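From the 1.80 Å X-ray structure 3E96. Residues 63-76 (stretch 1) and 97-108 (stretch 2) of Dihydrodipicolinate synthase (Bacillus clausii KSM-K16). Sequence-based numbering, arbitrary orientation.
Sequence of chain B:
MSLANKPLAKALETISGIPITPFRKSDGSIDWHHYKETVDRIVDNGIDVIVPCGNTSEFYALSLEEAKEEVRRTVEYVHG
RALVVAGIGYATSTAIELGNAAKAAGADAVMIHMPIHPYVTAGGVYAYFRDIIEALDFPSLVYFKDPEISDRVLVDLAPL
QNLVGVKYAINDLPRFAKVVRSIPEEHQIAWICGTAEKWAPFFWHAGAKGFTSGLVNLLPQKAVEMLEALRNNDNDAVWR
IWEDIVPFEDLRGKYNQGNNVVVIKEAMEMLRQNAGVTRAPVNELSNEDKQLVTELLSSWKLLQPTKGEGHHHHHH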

ATOM      1  N   SER B  63      11.381   8.175  -2.988  1.00 13.63           N
ATOM      2  CA  SER B  63      10.990   8.389  -4.374  1.00 13.63           C
ATOM      3  C   SER B  63      11.657   7.227  -5.110  1.00 13.75           C
ATOM      4  O   SER B  63      12.512   6.542  -4.539  1.00 12.49           O
ATOM      5  N   LEU B  64      11.272   6.990  -6.358  1.00 13.86           N
ATOM      6  CA  LEU B  64      11.873   5.900  -7.121  1.00 14.91           C
ATOM      7  C   LEU B  64      13.376   6.104  -7.255  1.00 15.62           C
ATOM      8  O   LEU B  64      14.150   5.150  -7.190  1.00 15.37           O
ATOM      9  N   GLU B  65      13.788   7.353  -7.446  1.00 14.78           N
ATOM     10  CA  GLU B  65      15.205   7.662  -7.591  1.00 15.02           C
ATOM     11  C   GLU B  65      15.960   7.433  -6.279  1.00 14.19           C
ATOM     12  O   GLU B  65      17.097   6.965  -6.289  1.00 14.26           O
ATOM     13  N   GLU B  66      15.337   7.767  -5.152  1.00 12.62           N
ATOM     14  CA  GLU B  66      15.986   7.556  -3.864  1.00 13.17           C
ATOM     15  C   GLU B  66      16.129   6.062  -3.589  1.00 13.44           C
ATOM     16  O   GLU B  66      17.116   5.625  -2.991  1.00 12.62           O
ATOM     17  N   ALA B  67      15.142   5.281  -4.021  1.00 13.24           N
ATOM     18  CA  ALA B  67      15.184   3.834  -3.823  1.00 13.72           C
ATOM     19  C   ALA B  67      16.357   3.254  -4.614  1.00 14.96           C
ATOM     20  O   ALA B  67      17.116   2.434  -4.101  1.00 13.51           O
ATOM     21  N   LYS B  68      16.497   3.682  -5.866  1.00 14.83           N
ATOM     22  CA  LYS B  68      17.585   3.195  -6.708  1.00 14.62           C
ATOM     23  C   LYS B  68      18.931   3.573  -6.107  1.00 14.94           C
ATOM     24  O   LYS B  68      19.842   2.746  -6.035  1.00 16.21           O
ATOM     25  N   GLU B  69      19.054   4.826  -5.681  1.00 15.04           N
ATOM     26  CA  GLU B  69      20.295   5.311  -5.089  1.00 15.70           C
ATOM     27  C   GLU B  69      20.636   4.552  -3.811  1.00 14.52           C
ATOM     28  O   GLU B  69      21.806   4.283  -3.538  1.00 13.50           O
ATOM     29  N   GLU B  70      19.627   4.203  -3.018  1.00 13.93           N
ATOM     30  CA  GLU B  70      19.911   3.472  -1.786  1.00 13.29           C
ATOM     31  C   GLU B  70      20.549   2.126  -2.117  1.00 13.15           C
ATOM     32  O   GLU B  70      21.486   1.694  -1.443  1.00 14.04           O
ATOM     33  N   VAL B  71      20.047   1.459  -3.151  1.00 12.53           N
ATOM     34  CA  VAL B  71      20.620   0.175  -3.538  1.00 13.88           C
ATOM     35  C   VAL B  71      22.071   0.386  -3.981  1.00 14.66           C
ATOM     36  O   VAL B  71      22.960  -0.366  -3.582  1.00 13.80           O
ATOM     37  N   ARG B  72      22.314   1.421  -4.785  1.00 14.85           N
ATOM     38  CA  ARG B  72      23.676   1.707  -5.245  1.00 15.84           C
ATOM     39  C   ARG B  72      24.602   1.984  -4.064  1.00 16.51           C
ATOM     40  O   ARG B  72      25.704   1.444  -3.992  1.00 18.51           O
ATOM     41  N   ARG B  73      24.152   2.834  -3.145  1.00 14.19           N
ATOM     42  CA  ARG B  73      24.937   3.179  -1.964  1.00 15.91           C
ATOM     43  C   ARG B  73      25.265   1.934  -1.139  1.00 16.33           C
ATOM     44  O   ARG B  73      26.374   1.794  -0.626  1.00 16.34           O
ATOM     45  N   THR B  74      24.291   1.037  -1.007  1.00 15.32           N
ATOM     46  CA  THR B  74      24.483  -0.186  -0.235  1.00 16.11           C
ATOM     47  C   THR B  74      25.592  -1.045  -0.839  1.00 17.58           C
ATOM     48  O   THR B  74      26.471  -1.529  -0.124  1.00 16.39           O
ATOM     49  N   VAL B  75      25.546  -1.235  -2.153  1.00 17.96           N
ATOM     50  CA  VAL B  75      26.564  -2.028  -2.828  1.00 20.32           C
ATOM     51  C   VAL B  75      27.940  -1.422  -2.561  1.00 20.30           C
ATOM     52  O   VAL B  75      28.902  -2.140  -2.287  1.00 20.50           O
ATOM     53  N   GLU B  76      28.027  -0.096  -2.614  1.00 22.51           N
ATOM     54  CA  GLU B  76      29.297   0.582  -2.378  1.00 23.77           C
ATOM     55  C   GLU B  76      29.781   0.420  -0.941  1.00 23.17           C
ATOM     56  O   GLU B  76      30.931   0.044  -0.708  1.00 22.61           O
ATOM     57  N   GLU B  97      11.641  -2.087 -13.551  1.00 16.13           N
ATOM     58  CA  GLU B  97      12.596  -0.990 -13.710  1.00 16.76           C
ATOM     59  C   GLU B  97      13.528  -0.953 -12.500  1.00 16.46           C
ATOM     60  O   GLU B  97      14.750  -0.849 -12.643  1.00 15.72           O
ATOM     61  N   LEU B  98      12.947  -1.038 -11.306  1.00 14.52           N
ATOM     62  CA  LEU B  98      13.736  -1.029 -10.075  1.00 15.61           C
ATOM     63  C   LEU B  98      14.629  -2.264 -10.010  1.00 14.74           C
ATOM     64  O   LEU B  98      15.774  -2.188  -9.569  1.00 14.43           O
ATOM     65  N   GLY B  99      14.097  -3.403 -10.445  1.00 15.04           N
ATOM     66  CA  GLY B  99      14.864  -4.639 -10.431  1.00 14.76           C
ATOM     67  C   GLY B  99      16.069  -4.578 -11.357  1.00 16.26           C
ATOM     68  O   GLY B  99      17.174  -4.974 -10.985  1.00 14.64           O
ATOM     69  N   ASN B 100      15.856  -4.087 -12.572  1.00 16.02           N
ATOM     70  CA  ASN B 100      16.941  -3.972 -13.537  1.00 18.07           C
ATOM     71  C   ASN B 100      17.984  -2.967 -13.047  1.00 18.80           C
ATOM     72  O   ASN B 100      19.178  -3.114 -13.318  1.00 19.21           O
ATOM     73  N   ALA B 101      17.534  -1.954 -12.313  1.00 17.54           N
ATOM     74  CA  ALA B 101      18.439  -0.945 -11.771  1.00 16.78           C
ATOM     75  C   ALA B 101      19.320  -1.581 -10.694  1.00 17.79           C
ATOM     76  O   ALA B 101      20.529  -1.347 -10.646  1.00 16.69           O
ATOM     77  N   ALA B 102      18.711  -2.388  -9.829  1.00 15.27           N
ATOM     78  CA  ALA B 102      19.451  -3.064  -8.766  1.00 15.88           C
ATOM     79  C   ALA B 102      20.482  -4.016  -9.375  1.00 16.61           C
ATOM     80  O   ALA B 102      21.608  -4.124  -8.884  1.00 16.55           O
ATOM     81  N   LYS B 103      20.087  -4.710 -10.440  1.00 16.89           N
ATOM     82  CA  LYS B 103      20.988  -5.639 -11.118  1.00 19.64           C
ATOM     83  C   LYS B 103      22.209  -4.889 -11.636  1.00 19.46           C
ATOM     84  O   LYS B 103      23.350  -5.293 -11.406  1.00 19.18           O
ATOM     85  N   ALA B 104      21.959  -3.793 -12.342  1.00 20.34           N
ATOM     86  CA  ALA B 104      23.040  -2.989 -12.896  1.00 20.74           C
ATOM     87  C   ALA B 104      23.923  -2.403 -11.801  1.00 21.89           C
ATOM     88  O   ALA B 104      25.129  -2.245 -11.989  1.00 24.21           O
ATOM     89  N   ALA B 105      23.324  -2.089 -10.656  1.00 20.39           N
ATOM     90  CA  ALA B 105      24.065  -1.509  -9.540  1.00 21.19           C
ATOM     91  C   ALA B 105      25.004  -2.513  -8.870  1.00 20.04           C
ATOM     92  O   ALA B 105      25.969  -2.126  -8.207  1.00 20.59           O
ATOM     93  N   GLY B 106      24.722  -3.798  -9.039  1.00 19.53           N
ATOM     94  CA  GLY B 106      25.567  -4.811  -8.434  1.00 20.18           C
ATOM     95  C   GLY B 106      24.901  -5.613  -7.330  1.00 20.41           C
ATOM     96  O   GLY B 106      25.581  -6.310  -6.577  1.00 20.48           O
ATOM     97  N   ALA B 107      23.578  -5.511  -7.214  1.00 19.26           N
ATOM     98  CA  ALA B 107      22.855  -6.266  -6.194  1.00 18.23           C
ATOM     99  C   ALA B 107      22.957  -7.749  -6.532  1.00 18.94           C
ATOM    100  O   ALA B 107      23.220  -8.110  -7.677  1.00 19.94           O
ATOM    101  N   ASP B 108      22.739  -8.601  -5.536  1.00 17.47           N
ATOM    102  CA  ASP B 108      22.819 -10.045  -5.723  1.00 18.51           C
ATOM    103  C   ASP B 108      21.464 -10.662  -6.027  1.00 17.67           C
ATOM    104  O   ASP B 108      21.374 -11.723  -6.643  1.00 17.88           O
TER

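This is a near-parallel packing of two helices, built on leucine, valine and alanine side chains and the aliphatic part of Lys 68, with a salt bridge beside the leucines near the start of helix 64-76. The axes of helix 64-76 and helix 97-105 approach to 9.2 Å, with 23° between their directions. Together the two stretches bury 507 Å².

Leu 64, Ala 67, Val 71 and Val 75 all point toward the second stretch. Their three- and four-residue spacing places them along one side of the helix. From the second stretch, Glu 97, Ala 101 and Ala 105 point toward the first. Leu 98 starts sideways, but its m,t rotamer (chi1 -74°, chi2 167°) brings its end nearer.

Leu 98 fills the space near the start of helix 64-76. Its CD1 lies 4.2 Å from CD2 of Leu 64, which is also m,t. CD2 of Leu 98 lies 4.2 Å from CB of Ala 67 and 3.8 Å from CG of Lys 68.

Lys 68 serves two roles. Its CB leaves sideways, and the chain then runs extended (m,t,t,t) toward the other helix. CG of Lys 68 packs 4.1 Å from CB of Ala 101. At the tip, NZ of Lys 68 donates a hydrogen bond of 2.7 Å to OE2 of Glu 97, within a salt bridge. Glu 97 is also extended, with chi1 and chi2 both t, so the two long chains meet at their ends.

Further along, alanines let the backbones come close. CA of Arg 72 and CA of Ala 105 are 5.4 Å apart. Val 71, with chi1 t, places CG1 4.0 Å from CB of Ala 102 and 4.3 Å from CB of Ala 107. CB of Ala 105 packs 3.7 Å from CG of Arg 72.

The head of Arg 72 is held by its own helix. NH2 of Arg 72 bonds to OE1 of Glu 69 at 2.6 Å and to OE2 of Glu 65 at 2.9 Å, both in salt bridges. NH1 of Arg 72 donates to water 1 at 2.8 Å. That water makes a weak bond of 3.4 Å to O of Ala 101, so it links the two helices.

Val 75, also t, covers the end of the second helix. Its CG1 is 3.5 Å from O of Ala 105, and its CG2 is 3.9 Å from C of Gly 106. Gly 106 has positive phi and forms a Schellman motif. A CB there would lie 3.2 Å from CG1 of Val 75 and would also jam against the preceding carbonyl.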

ATOM      1  CB  SER B  63      11.549   9.711  -4.894  1.00 12.98           C
ATOM      2  OG  SER B  63      12.964   9.667  -4.932  1.00 13.85           O
ATOM      3  CB  LEU B  64      11.248   5.807  -8.517  1.00 15.84           C
ATOM      4  CG  LEU B  64       9.799   5.326  -8.610  1.00 20.13           C
ATOM      5  CD1 LEU B  64       9.394   5.226 -10.085  1.00 22.02           C
ATOM      6  CD2 LEU B  64       9.663   3.962  -7.927  1.00 19.98           C
ATOM      7  CB  GLU B  65      15.376   9.112  -8.069  1.00 16.75           C
ATOM      8  CG  GLU B  65      16.821   9.553  -8.290  1.00 22.16           C
ATOM      9  CD  GLU B  65      17.595   8.619  -9.209  1.00 24.57           C
ATOM     10  OE1 GLU B  65      17.027   8.160 -10.224  1.00 22.81           O
ATOM     11  OE2 GLU B  65      18.783   8.355  -8.918  1.00 28.01           O
ATOM     12  CB  GLU B  66      15.183   8.203  -2.735  1.00 13.27           C
ATOM     13  CG  GLU B  66      15.256   9.712  -2.696  1.00 13.00           C
ATOM     14  CD  GLU B  66      14.445  10.283  -1.550  1.00 15.17           C
ATOM     15  OE1 GLU B  66      13.279   9.867  -1.386  1.00 14.10           O
ATOM     16  OE2 GLU B  66      14.966  11.146  -0.817  1.00 15.56           O
ATOM     17  CB  ALA B  67      13.878   3.197  -4.283  1.00 13.92           C
ATOM     18  CB  LYS B  68      17.479   3.781  -8.118  1.00 15.95           C
ATOM     19  CG  LYS B  68      16.278   3.301  -8.907  1.00 15.96           C
ATOM     20  CD  LYS B  68      16.185   4.026 -10.245  1.00 18.05           C
ATOM     21  CE  LYS B  68      14.986   3.543 -11.051  1.00 19.74           C
ATOM     22  NZ  LYS B  68      14.804   4.329 -12.313  1.00 21.66           N
ATOM     23  CB  GLU B  69      20.187   6.812  -4.791  1.00 17.68           C
ATOM     24  CG  GLU B  69      21.432   7.453  -4.165  1.00 20.21           C
ATOM     25  CD  GLU B  69      22.639   7.479  -5.095  1.00 23.22           C
ATOM     26  OE1 GLU B  69      22.462   7.268  -6.315  1.00 24.01           O
ATOM     27  OE2 GLU B  69      23.767   7.722  -4.606  1.00 20.58           O
ATOM     28  CB  GLU B  70      18.643   3.261  -0.951  1.00 14.03           C
ATOM     29  CG  GLU B  70      18.896   2.434   0.314  1.00 13.30           C
ATOM     30  CD  GLU B  70      17.784   2.551   1.335  1.00 15.37           C
ATOM     31  OE1 GLU B  70      17.576   3.669   1.854  1.00 13.49           O
ATOM     32  OE2 GLU B  70      17.121   1.528   1.620  1.00 15.43           O
ATOM     33  CB  VAL B  71      19.811  -0.493  -4.678  1.00 14.46           C
ATOM     34  CG1 VAL B  71      20.494  -1.784  -5.123  1.00 15.74           C
ATOM     35  CG2 VAL B  71      18.401  -0.806  -4.191  1.00 14.69           C
ATOM     36  CB  ARG B  72      23.690   2.911  -6.198  1.00 16.25           C
ATOM     37  CG  ARG B  72      22.983   2.666  -7.525  1.00 15.30           C
ATOM     38  CD  ARG B  72      23.290   3.773  -8.531  1.00 17.80           C
ATOM     39  NE  ARG B  72      22.651   5.044  -8.195  1.00 18.83           N
ATOM     40  CZ  ARG B  72      21.488   5.453  -8.694  1.00 18.61           C
ATOM     41  NH1 ARG B  72      20.822   4.693  -9.558  1.00 17.38           N
ATOM     42  NH2 ARG B  72      20.997   6.631  -8.346  1.00 19.51           N
ATOM     43  CB  ARG B  73      24.166   4.176  -1.092  1.00 15.97           C
ATOM     44  CG  ARG B  73      23.954   5.550  -1.727  1.00 18.35           C
ATOM     45  CD  ARG B  73      25.061   6.528  -1.344  1.00 20.79           C
ATOM     46  NE  ARG B  73      24.895   7.818  -2.010  1.00 21.35           N
ATOM     47  CZ  ARG B  73      25.595   8.911  -1.720  1.00 23.45           C
ATOM     48  NH1 ARG B  73      26.516   8.882  -0.766  1.00 20.36           N
ATOM     49  NH2 ARG B  73      25.376  10.034  -2.392  1.00 22.78           N
ATOM     50  CB  THR B  74      23.182  -1.009  -0.168  1.00 16.29           C
ATOM     51  OG1 THR B  74      22.139  -0.200   0.392  1.00 14.73           O
ATOM     52  CG2 THR B  74      23.376  -2.251   0.700  1.00 15.73           C
ATOM     53  CB  VAL B  75      26.307  -2.089  -4.352  1.00 19.75           C
ATOM     54  CG1 VAL B  75      27.483  -2.753  -5.061  1.00 21.07           C
ATOM     55  CG2 VAL B  75      25.027  -2.867  -4.626  1.00 20.14           C
ATOM     56  CB  GLU B  76      29.188   2.079  -2.689  1.00 26.66           C
ATOM     57  CG  GLU B  76      30.527   2.820  -2.585  1.00 30.52           C
ATOM     58  CD  GLU B  76      30.374   4.330  -2.490  1.00 33.88           C
ATOM     59  OE1 GLU B  76      29.533   4.892  -3.218  1.00 33.94           O
ATOM     60  OE2 GLU B  76      31.107   4.959  -1.692  1.00 36.26           O
ATOM     61  CB  GLU B  97      11.864   0.351 -13.826  1.00 19.11           C
ATOM     62  CG  GLU B  97      12.790   1.551 -13.998  1.00 23.41           C
ATOM     63  CD  GLU B  97      12.036   2.868 -14.098  1.00 26.55           C
ATOM     64  OE1 GLU B  97      11.093   2.955 -14.912  1.00 29.68           O
ATOM     65  OE2 GLU B  97      12.390   3.819 -13.372  1.00 25.60           O
ATOM     66  CB  LEU B  98      12.817  -0.995  -8.847  1.00 15.10           C
ATOM     67  CG  LEU B  98      12.105   0.317  -8.506  1.00 14.91           C
ATOM     68  CD1 LEU B  98      11.025   0.041  -7.461  1.00 15.66           C
ATOM     69  CD2 LEU B  98      13.107   1.335  -7.979  1.00 15.16           C
ATOM     70  CB  ASN B 100      16.381  -3.557 -14.900  1.00 19.11           C
ATOM     71  CG  ASN B 100      15.837  -4.736 -15.683  1.00 19.98           C
ATOM     72  OD1 ASN B 100      14.898  -4.600 -16.469  1.00 23.53           O
ATOM     73  ND2 ASN B 100      16.437  -5.900 -15.484  1.00 20.50           N
ATOM     74  CB  ALA B 101      17.641   0.217 -11.183  1.00 17.87           C
ATOM     75  CB  ALA B 102      18.491  -3.838  -7.869  1.00 15.28           C
ATOM     76  CB  LYS B 103      20.277  -6.310 -12.296  1.00 22.03           C
ATOM     77  CG  LYS B 103      19.178  -7.278 -11.895  1.00 24.73           C
ATOM     78  CD  LYS B 103      18.283  -7.630 -13.078  1.00 27.86           C
ATOM     79  CE  LYS B 103      19.068  -8.228 -14.237  1.00 29.16           C
ATOM     80  NZ  LYS B 103      18.163  -8.504 -15.387  1.00 28.86           N
ATOM     81  CB  ALA B 104      22.465  -1.871 -13.760  1.00 23.39           C
ATOM     82  CB  ALA B 105      23.090  -0.935  -8.511  1.00 21.14           C
ATOM     83  CB  ALA B 107      21.393  -5.841  -6.155  1.00 19.00           C
ATOM     84  CB  ASP B 108      23.415 -10.684  -4.472  1.00 18.88           C
ATOM     85  CG  ASP B 108      24.827 -10.219  -4.211  1.00 20.81           C
ATOM     86  OD1 ASP B 108      25.721 -10.570  -5.014  1.00 20.50           O
ATOM     87  OD2 ASP B 108      25.042  -9.493  -3.217  1.00 19.20           O
TER
HETATM   88  O   HOH W   1      21.069   1.937 -10.161  1.00 19.60           O